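Local coordinates for putative cell surface protein (Streptococcus pyogenes, PDB 4OFQ) that probably acts as a streptococcal cell-surface adhesin of the antigen I/II family, of which this is the calcium-binding C-terminal part, at residues A[84-97]-A[141-153]. Sequence-based numbering, arbitrary orientation.
Sequences SIKAANGDDVTNLL and AYVQKGLDITYNL
Tyr142, in the last turn of helix 135-143, reaches into the loop that follows strand 80-87 and donates a hydrogen bond to Asp91: OH lies 2.8 Å from OD2, on the anti side of a carboxylate standing nearly upright to the ring (86°). The same OD2 takes a weak bond from Asn89 ND2, while Asn89 OD1 receives the backbone N of Asp91 in an Asx turn, so bonds within the loop also hold the carboxylate. Round the Tyr142 ring, Ala87 CB sits 3.5 Å from CD1, Val93 CG1 makes an off-centre CH-pi contact, and Leu96 CD1 touches the CE2 edge. Packing is tight along the row Ile85, Ala87, Ile149 and Tyr151. With CG1 beside the backbone N (chi1 -53°), Ile85 turns CG2 over one face of the Tyr151 ring, 3.7 Å from its centroid and 3.5 Å from Ile149 CG2. Beyond the segments, Tyr151 stacks on Tyr66, meets Trp130 edge-to-face and bonds Gln45 through its hydroxyl. The opposite face, with Ser84, Lys86, Thr150 and Asn152, is looser and wetter: one water links Ser84 OG to Thr150 O, another Thr150 OG1 to Asp148 O. Between the faces the backbones pair antiparallel, Thr150 N to Lys86 O at 2.8 Å and Asn152 N to Ser84 O at 2.9 Å; the ladder weakens at both ends, Ser84 N to Asn152 O and Ala88 N to Asp148 O. A Schellman motif with Gly146 at positive phi follows the helix; strand 149-157 then runs antiparallel between strands 38-45 and 80-87, typical of a beta-sandwich adhesin domain.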
ATOM      1  N   SER A  84     -16.155  11.284  -1.350  1.00 10.27           N
ATOM      2  CA  SER A  84     -17.483  11.785  -1.025  1.00 18.36           C
ATOM      3  C   SER A  84     -17.581  12.030   0.473  1.00 12.29           C
ATOM      4  O   SER A  84     -16.856  11.420   1.260  1.00 11.40           O
ATOM      5  CB  SER A  84     -18.544  10.770  -1.450  1.00 15.17           C
ATOM      6  OG  SER A  84     -18.337   9.546  -0.760  1.00 20.73           O
ATOM      7  N   ILE A  85     -18.449  12.957   0.860  1.00 10.89           N
ATOM      8  CA  ILE A  85     -18.828  13.111   2.264  1.00 10.86           C
ATOM      9  C   ILE A  85     -20.340  13.252   2.255  1.00 11.64           C
ATOM     10  O   ILE A  85     -20.874  14.252   1.756  1.00 13.24           O
ATOM     11  CB  ILE A  85     -18.202  14.347   2.920  1.00 16.19           C
ATOM     12  CG1 ILE A  85     -16.679  14.351   2.733  1.00 11.99           C
ATOM     13  CG2 ILE A  85     -18.547  14.381   4.416  1.00 12.46           C
ATOM     14  CD1 ILE A  85     -15.995  15.564   3.375  1.00 14.77           C
ATOM     15  N   LYS A  86     -21.026  12.240   2.780  1.00 13.36           N
ATOM     16  CA  LYS A  86     -22.468  12.145   2.617  1.00 13.61           C
ATOM     17  C   LYS A  86     -23.191  11.818   3.902  1.00 16.39           C
ATOM     18  O   LYS A  86     -22.739  10.989   4.697  1.00 15.45           O
ATOM     19  CB  LYS A  86     -22.820  11.104   1.541  1.00 17.69           C
ATOM     20  CG  LYS A  86     -22.529  11.580   0.124  1.00 24.01           C
ATOM     21  CD  LYS A  86     -22.935  10.539  -0.915  1.00 36.46           C
ATOM     22  CE  LYS A  86     -23.246  11.200  -2.260  1.00 41.89           C
ATOM     23  NZ  LYS A  86     -22.194  12.160  -2.684  1.00 38.44           N
ATOM     24  N   ALA A  87     -24.323  12.480   4.099  1.00 20.18           N
ATOM     25  CA  ALA A  87     -25.188  12.169   5.223  1.00 15.35           C
ATOM     26  C   ALA A  87     -25.947  10.893   4.912  1.00 17.86           C
ATOM     27  O   ALA A  87     -26.041  10.485   3.758  1.00 19.43           O
ATOM     28  CB  ALA A  87     -26.160  13.313   5.481  1.00 15.04           C
ATOM     29  N   ALA A  88     -26.500  10.274   5.948  1.00 17.69           N
ATOM     30  CA  ALA A  88     -27.265   9.036   5.795  1.00 21.17           C
ATOM     31  C   ALA A  88     -28.472   9.165   4.863  1.00 24.18           C
ATOM     32  O   ALA A  88     -28.948   8.167   4.320  1.00 25.04           O
ATOM     33  CB  ALA A  88     -27.700   8.524   7.141  1.00 19.62           C
ATOM     34  N   ASN A  89     -28.965  10.385   4.675  1.00 18.33           N
ATOM     35  CA  ASN A  89     -30.102  10.610   3.793  1.00 23.11           C
ATOM     36  C   ASN A  89     -29.670  10.820   2.348  1.00 20.96           C
ATOM     37  O   ASN A  89     -30.488  11.143   1.485  1.00 26.14           O
ATOM     38  CB  ASN A  89     -30.945  11.791   4.282  1.00 27.00           C
ATOM     39  CG  ASN A  89     -30.221  13.124   4.164  1.00 27.56           C
ATOM     40  OD1 ASN A  89     -29.022  13.176   3.882  1.00 20.30           O
ATOM     41  ND2 ASN A  89     -30.951  14.215   4.390  1.00 26.49           N
ATOM     42  N   GLY A  90     -28.379  10.639   2.097  1.00 22.75           N
ATOM     43  CA  GLY A  90     -27.827  10.782   0.761  1.00 20.82           C
ATOM     44  C   GLY A  90     -27.281  12.163   0.426  1.00 20.41           C
ATOM     45  O   GLY A  90     -26.613  12.318  -0.593  1.00 22.44           O
ATOM     46  N   ASP A  91     -27.546  13.162   1.267  1.00 20.84           N
ATOM     47  CA  ASP A  91     -27.096  14.531   0.983  1.00 19.33           C
ATOM     48  C   ASP A  91     -25.580  14.626   0.845  1.00 18.24           C
ATOM     49  O   ASP A  91     -24.842  14.084   1.667  1.00 15.80           O
ATOM     50  CB  ASP A  91     -27.529  15.516   2.081  1.00 18.58           C
ATOM     51  CG  ASP A  91     -29.027  15.751   2.123  1.00 22.17           C
ATOM     52  OD1 ASP A  91     -29.739  15.270   1.223  1.00 20.76           O
ATOM     53  OD2 ASP A  91     -29.484  16.434   3.067  1.00 19.27           O
ATOM     54  N   ASP A  92     -25.123  15.323  -0.190  1.00 15.49           N
ATOM     55  CA  ASP A  92     -23.715  15.698  -0.295  1.00 18.48           C
ATOM     56  C   ASP A  92     -23.495  16.872   0.657  1.00 22.20           C
ATOM     57  O   ASP A  92     -24.061  17.945   0.455  1.00 18.71           O
ATOM     58  CB  ASP A  92     -23.395  16.107  -1.735  1.00 19.31           C
ATOM     59  CG  ASP A  92     -21.984  16.646  -1.902  1.00 16.93           C
ATOM     60  OD1 ASP A  92     -21.145  16.481  -0.988  1.00 16.22           O
ATOM     61  OD2 ASP A  92     -21.712  17.240  -2.967  1.00 21.46           O
ATOM     62  N   VAL A  93     -22.693  16.672   1.701  1.00 13.46           N
ATOM     63  CA  VAL A  93     -22.522  17.724   2.708  1.00 13.34           C
ATOM     64  C   VAL A  93     -21.159  18.404   2.633  1.00 15.57           C
ATOM     65  O   VAL A  93     -20.808  19.188   3.524  1.00 17.77           O
ATOM     66  CB  VAL A  93     -22.802  17.221   4.157  1.00 13.56           C
ATOM     67  CG1 VAL A  93     -24.221  16.709   4.282  1.00 14.41           C
ATOM     68  CG2 VAL A  93     -21.809  16.132   4.558  1.00 14.45           C
ATOM     69  N   THR A  94     -20.408  18.125   1.567  1.00 13.39           N
ATOM     70  CA  THR A  94     -19.062  18.686   1.421  1.00 16.22           C
ATOM     71  C   THR A  94     -19.040  20.220   1.514  1.00 17.09           C
ATOM     72  O   THR A  94     -18.130  20.795   2.101  1.00 16.81           O
ATOM     73  CB  THR A  94     -18.375  18.238   0.107  1.00 17.15           C
ATOM     74  OG1 THR A  94     -19.206  18.564  -1.010  1.00 18.74           O
ATOM     75  CG2 THR A  94     -18.128  16.739   0.127  1.00 18.17           C
ATOM     76  N   ASN A  95     -20.045  20.881   0.946  1.00 14.37           N
ATOM     77  CA  ASN A  95     -20.051  22.341   0.934  1.00 19.10           C
ATOM     78  C   ASN A  95     -20.533  22.945   2.255  1.00 15.76           C
ATOM     79  O   ASN A  95     -20.556  24.169   2.411  1.00 17.33           O
ATOM     80  CB  ASN A  95     -20.885  22.872  -0.232  1.00 28.01           C
ATOM     81  CG  ASN A  95     -20.328  22.452  -1.581  1.00 42.84           C
ATOM     82  OD1 ASN A  95     -21.060  22.370  -2.568  1.00 53.10           O
ATOM     83  ND2 ASN A  95     -19.028  22.171  -1.628  1.00 45.09           N
ATOM     84  N   LEU A  96     -20.924  22.083   3.193  1.00 18.13           N
ATOM     85  CA  LEU A  96     -21.400  22.538   4.502  1.00 13.92           C
ATOM     86  C   LEU A  96     -20.298  22.495   5.543  1.00 14.11           C
ATOM     87  O   LEU A  96     -20.519  22.882   6.702  1.00 14.40           O
ATOM     88  CB  LEU A  96     -22.557  21.667   4.984  1.00 14.14           C
ATOM     89  CG  LEU A  96     -23.724  21.519   4.012  1.00 16.84           C
ATOM     90  CD1 LEU A  96     -24.832  20.716   4.664  1.00 16.55           C
ATOM     91  CD2 LEU A  96     -24.231  22.882   3.550  1.00 17.88           C
ATOM     92  N   LEU A  97     -19.123  22.009   5.131  1.00 14.23           N
ATOM     93  CA  LEU A  97     -18.006  21.773   6.042  1.00 12.85           C
ATOM     94  C   LEU A  97     -16.747  22.485   5.579  1.00 17.10           C
ATOM     95  O   LEU A  97     -16.375  22.401   4.402  1.00 19.68           O
ATOM     96  CB  LEU A  97     -17.679  20.269   6.099  1.00 13.38           C
ATOM     97  CG  LEU A  97     -18.802  19.315   6.507  1.00 14.35           C
ATOM     98  CD1 LEU A  97     -18.381  17.882   6.214  1.00 15.46           C
ATOM     99  CD2 LEU A  97     -19.118  19.485   7.985  1.00 11.99           C
ATOM    100  N   ALA A 141     -30.426  19.815  10.592  1.00 22.97           N
ATOM    101  CA  ALA A 141     -30.551  18.973   9.409  1.00 21.19           C
ATOM    102  C   ALA A 141     -30.061  17.541   9.611  1.00 21.01           C
ATOM    103  O   ALA A 141     -30.674  16.599   9.094  1.00 18.99           O
ATOM    104  CB  ALA A 141     -29.829  19.612   8.218  1.00 18.31           C
ATOM    105  N   TYR A 142     -28.955  17.371  10.334  1.00 17.87           N
ATOM    106  CA  TYR A 142     -28.318  16.054  10.421  1.00 19.38           C
ATOM    107  C   TYR A 142     -28.185  15.509  11.837  1.00 17.10           C
ATOM    108  O   TYR A 142     -28.629  14.407  12.107  1.00 19.81           O
ATOM    109  CB  TYR A 142     -26.963  16.057   9.697  1.00 17.83           C
ATOM    110  CG  TYR A 142     -27.119  16.556   8.282  1.00 16.76           C
ATOM    111  CD1 TYR A 142     -27.763  15.784   7.325  1.00 16.24           C
ATOM    112  CD2 TYR A 142     -26.684  17.818   7.924  1.00 19.55           C
ATOM    113  CE1 TYR A 142     -27.940  16.246   6.039  1.00 19.81           C
ATOM    114  CE2 TYR A 142     -26.868  18.295   6.647  1.00 19.68           C
ATOM    115  CZ  TYR A 142     -27.495  17.509   5.709  1.00 20.08           C
ATOM    116  OH  TYR A 142     -27.671  17.991   4.433  1.00 18.63           O
ATOM    117  N   VAL A 143     -27.586  16.287  12.732  1.00 16.93           N
ATOM    118  CA  VAL A 143     -27.287  15.815  14.084  1.00 17.17           C
ATOM    119  C   VAL A 143     -28.539  15.433  14.878  1.00 18.31           C
ATOM    120  O   VAL A 143     -28.627  14.334  15.442  1.00 21.00           O
ATOM    121  CB  VAL A 143     -26.515  16.875  14.874  1.00 17.93           C
ATOM    122  CG1 VAL A 143     -26.234  16.377  16.289  1.00 20.06           C
ATOM    123  CG2 VAL A 143     -25.218  17.252  14.139  1.00 18.69           C
ATOM    124  N   GLN A 144     -29.498  16.350  14.916  1.00 22.32           N
ATOM    125  CA  GLN A 144     -30.737  16.153  15.667  1.00 20.22           C
ATOM    126  C   GLN A 144     -31.622  15.070  15.042  1.00 21.98           C
ATOM    127  O   GLN A 144     -32.508  14.514  15.705  1.00 21.75           O
ATOM    128  CB  GLN A 144     -31.503  17.478  15.768  1.00 20.87           C
ATOM    129  CG  GLN A 144     -32.664  17.475  16.742  1.00 22.20           C
ATOM    130  CD  GLN A 144     -33.288  18.851  16.899  1.00 29.46           C
ATOM    131  OE1 GLN A 144     -33.532  19.548  15.915  1.00 27.92           O
ATOM    132  NE2 GLN A 144     -33.544  19.252  18.141  1.00 23.64           N
ATOM    133  N   LYS A 145     -31.385  14.781  13.766  1.00 20.11           N
ATOM    134  CA  LYS A 145     -32.102  13.704  13.088  1.00 23.70           C
ATOM    135  C   LYS A 145     -31.366  12.364  13.177  1.00 20.48           C
ATOM    136  O   LYS A 145     -31.839  11.350  12.661  1.00 22.46           O
ATOM    137  CB  LYS A 145     -32.361  14.076  11.628  1.00 21.44           C
ATOM    138  CG  LYS A 145     -33.234  15.325  11.470  1.00 23.50           C
ATOM    139  CD  LYS A 145     -33.563  15.588  10.006  1.00 32.66           C
ATOM    140  CE  LYS A 145     -34.460  16.802   9.857  1.00 35.60           C
ATOM    141  NZ  LYS A 145     -34.728  17.111   8.424  1.00 37.20           N
ATOM    142  N   GLY A 146     -30.206  12.367  13.827  1.00 19.42           N
ATOM    143  CA  GLY A 146     -29.430  11.150  13.997  1.00 20.41           C
ATOM    144  C   GLY A 146     -28.889  10.606  12.681  1.00 19.83           C
ATOM    145  O   GLY A 146     -28.732   9.400  12.512  1.00 20.84           O
ATOM    146  N   LEU A 147     -28.598  11.501  11.747  1.00 19.02           N
ATOM    147  CA  LEU A 147     -28.107  11.109  10.435  1.00 17.07           C
ATOM    148  C   LEU A 147     -26.582  11.133  10.389  1.00 16.80           C
ATOM    149  O   LEU A 147     -25.972  12.207  10.296  1.00 15.36           O
ATOM    150  CB  LEU A 147     -28.693  12.030   9.357  1.00 17.22           C
ATOM    151  CG  LEU A 147     -30.221  12.037   9.223  1.00 18.47           C
ATOM    152  CD1 LEU A 147     -30.721  13.146   8.296  1.00 18.73           C
ATOM    153  CD2 LEU A 147     -30.677  10.685   8.710  1.00 21.00           C
ATOM    154  N   ASP A 148     -25.974   9.952  10.447  1.00 16.06           N
ATOM    155  CA  ASP A 148     -24.518   9.838  10.396  1.00 19.80           C
ATOM    156  C   ASP A 148     -23.936  10.434   9.115  1.00 17.13           C
ATOM    157  O   ASP A 148     -24.575  10.435   8.066  1.00 15.10           O
ATOM    158  CB  ASP A 148     -24.066   8.375  10.476  1.00 16.20           C
ATOM    159  CG  ASP A 148     -24.441   7.697  11.784  1.00 22.83           C
ATOM    160  OD1 ASP A 148     -24.756   8.386  12.786  1.00 20.47           O
ATOM    161  OD2 ASP A 148     -24.408   6.447  11.799  1.00 24.95           O
ATOM    162  N   ILE A 149     -22.707  10.917   9.209  1.00 16.22           N
ATOM    163  CA  ILE A 149     -21.983  11.374   8.032  1.00 16.12           C
ATOM    164  C   ILE A 149     -20.919  10.341   7.697  1.00 15.68           C
ATOM    165  O   ILE A 149     -20.213   9.863   8.589  1.00 13.49           O
ATOM    166  CB  ILE A 149     -21.325  12.751   8.260  1.00 12.21           C
ATOM    167  CG1 ILE A 149     -22.302  13.724   8.941  1.00 12.82           C
ATOM    168  CG2 ILE A 149     -20.811  13.321   6.921  1.00 11.77           C
ATOM    169  CD1 ILE A 149     -23.579  13.981   8.144  1.00 18.82           C
ATOM    170  N   THR A 150     -20.817   9.990   6.414  1.00 14.11           N
ATOM    171  CA  THR A 150     -19.827   9.021   5.950  1.00 15.15           C
ATOM    172  C   THR A 150     -18.795   9.696   5.046  1.00 14.61           C
ATOM    173  O   THR A 150     -19.149  10.309   4.030  1.00 11.73           O
ATOM    174  CB  THR A 150     -20.497   7.853   5.201  1.00 13.41           C
ATOM    175  OG1 THR A 150     -21.424   7.198   6.081  1.00 15.95           O
ATOM    176  CG2 THR A 150     -19.449   6.842   4.706  1.00 14.37           C
ATOM    177  N   TYR A 151     -17.528   9.577   5.429  1.00 13.45           N
ATOM    178  CA  TYR A 151     -16.426  10.166   4.678  1.00 11.97           C
ATOM    179  C   TYR A 151     -15.722   9.053   3.908  1.00 17.25           C
ATOM    180  O   TYR A 151     -15.358   8.028   4.478  1.00 13.75           O
ATOM    181  CB  TYR A 151     -15.423  10.852   5.621  1.00 11.24           C
ATOM    182  CG  TYR A 151     -15.956  12.032   6.426  1.00 12.56           C
ATOM    183  CD1 TYR A 151     -16.894  11.846   7.436  1.00 10.22           C
ATOM    184  CD2 TYR A 151     -15.491  13.326   6.196  1.00 13.51           C
ATOM    185  CE1 TYR A 151     -17.382  12.927   8.184  1.00 10.85           C
ATOM    186  CE2 TYR A 151     -15.960  14.415   6.948  1.00 12.22           C
ATOM    187  CZ  TYR A 151     -16.908  14.209   7.936  1.00 10.36           C
ATOM    188  OH  TYR A 151     -17.397  15.279   8.689  1.00 14.15           O
ATOM    189  N   ASN A 152     -15.538   9.251   2.608  1.00 11.50           N
ATOM    190  CA  ASN A 152     -14.810   8.277   1.803  1.00 10.93           C
ATOM    191  C   ASN A 152     -13.549   8.959   1.283  1.00 14.22           C
ATOM    192  O   ASN A 152     -13.634   9.862   0.455  1.00  9.05           O
ATOM    193  CB  ASN A 152     -15.695   7.808   0.655  1.00  9.89           C
ATOM    194  CG  ASN A 152     -15.155   6.580  -0.026  1.00 13.29           C
ATOM    195  OD1 ASN A 152     -14.068   6.604  -0.596  1.00 11.53           O
ATOM    196  ND2 ASN A 152     -15.931   5.502  -0.001  1.00 18.82           N
ATOM    197  N   LEU A 153     -12.389   8.526   1.785  1.00  8.62           N
ATOM    198  CA  LEU A 153     -11.138   9.268   1.651  1.00  9.54           C
ATOM    199  C   LEU A 153     -10.047   8.366   1.093  1.00  9.89           C
ATOM    200  O   LEU A 153      -9.907   7.242   1.559  1.00 10.63           O
ATOM    201  CB  LEU A 153     -10.675   9.717   3.043  1.00  9.68           C
ATOM    202  CG  LEU A 153     -11.696  10.470   3.900  1.00  9.53           C
ATOM    203  CD1 LEU A 153     -11.141  10.776   5.307  1.00 12.41           C
ATOM    204  CD2 LEU A 153     -12.106  11.752   3.179  1.00 12.12           C
TER
HETATM  205  O   HOH W   1     -19.322   8.893   1.704  1.00 16.31           O
HETATM  206  O   HOH W   2     -23.819   8.213   6.419  1.00 18.25           O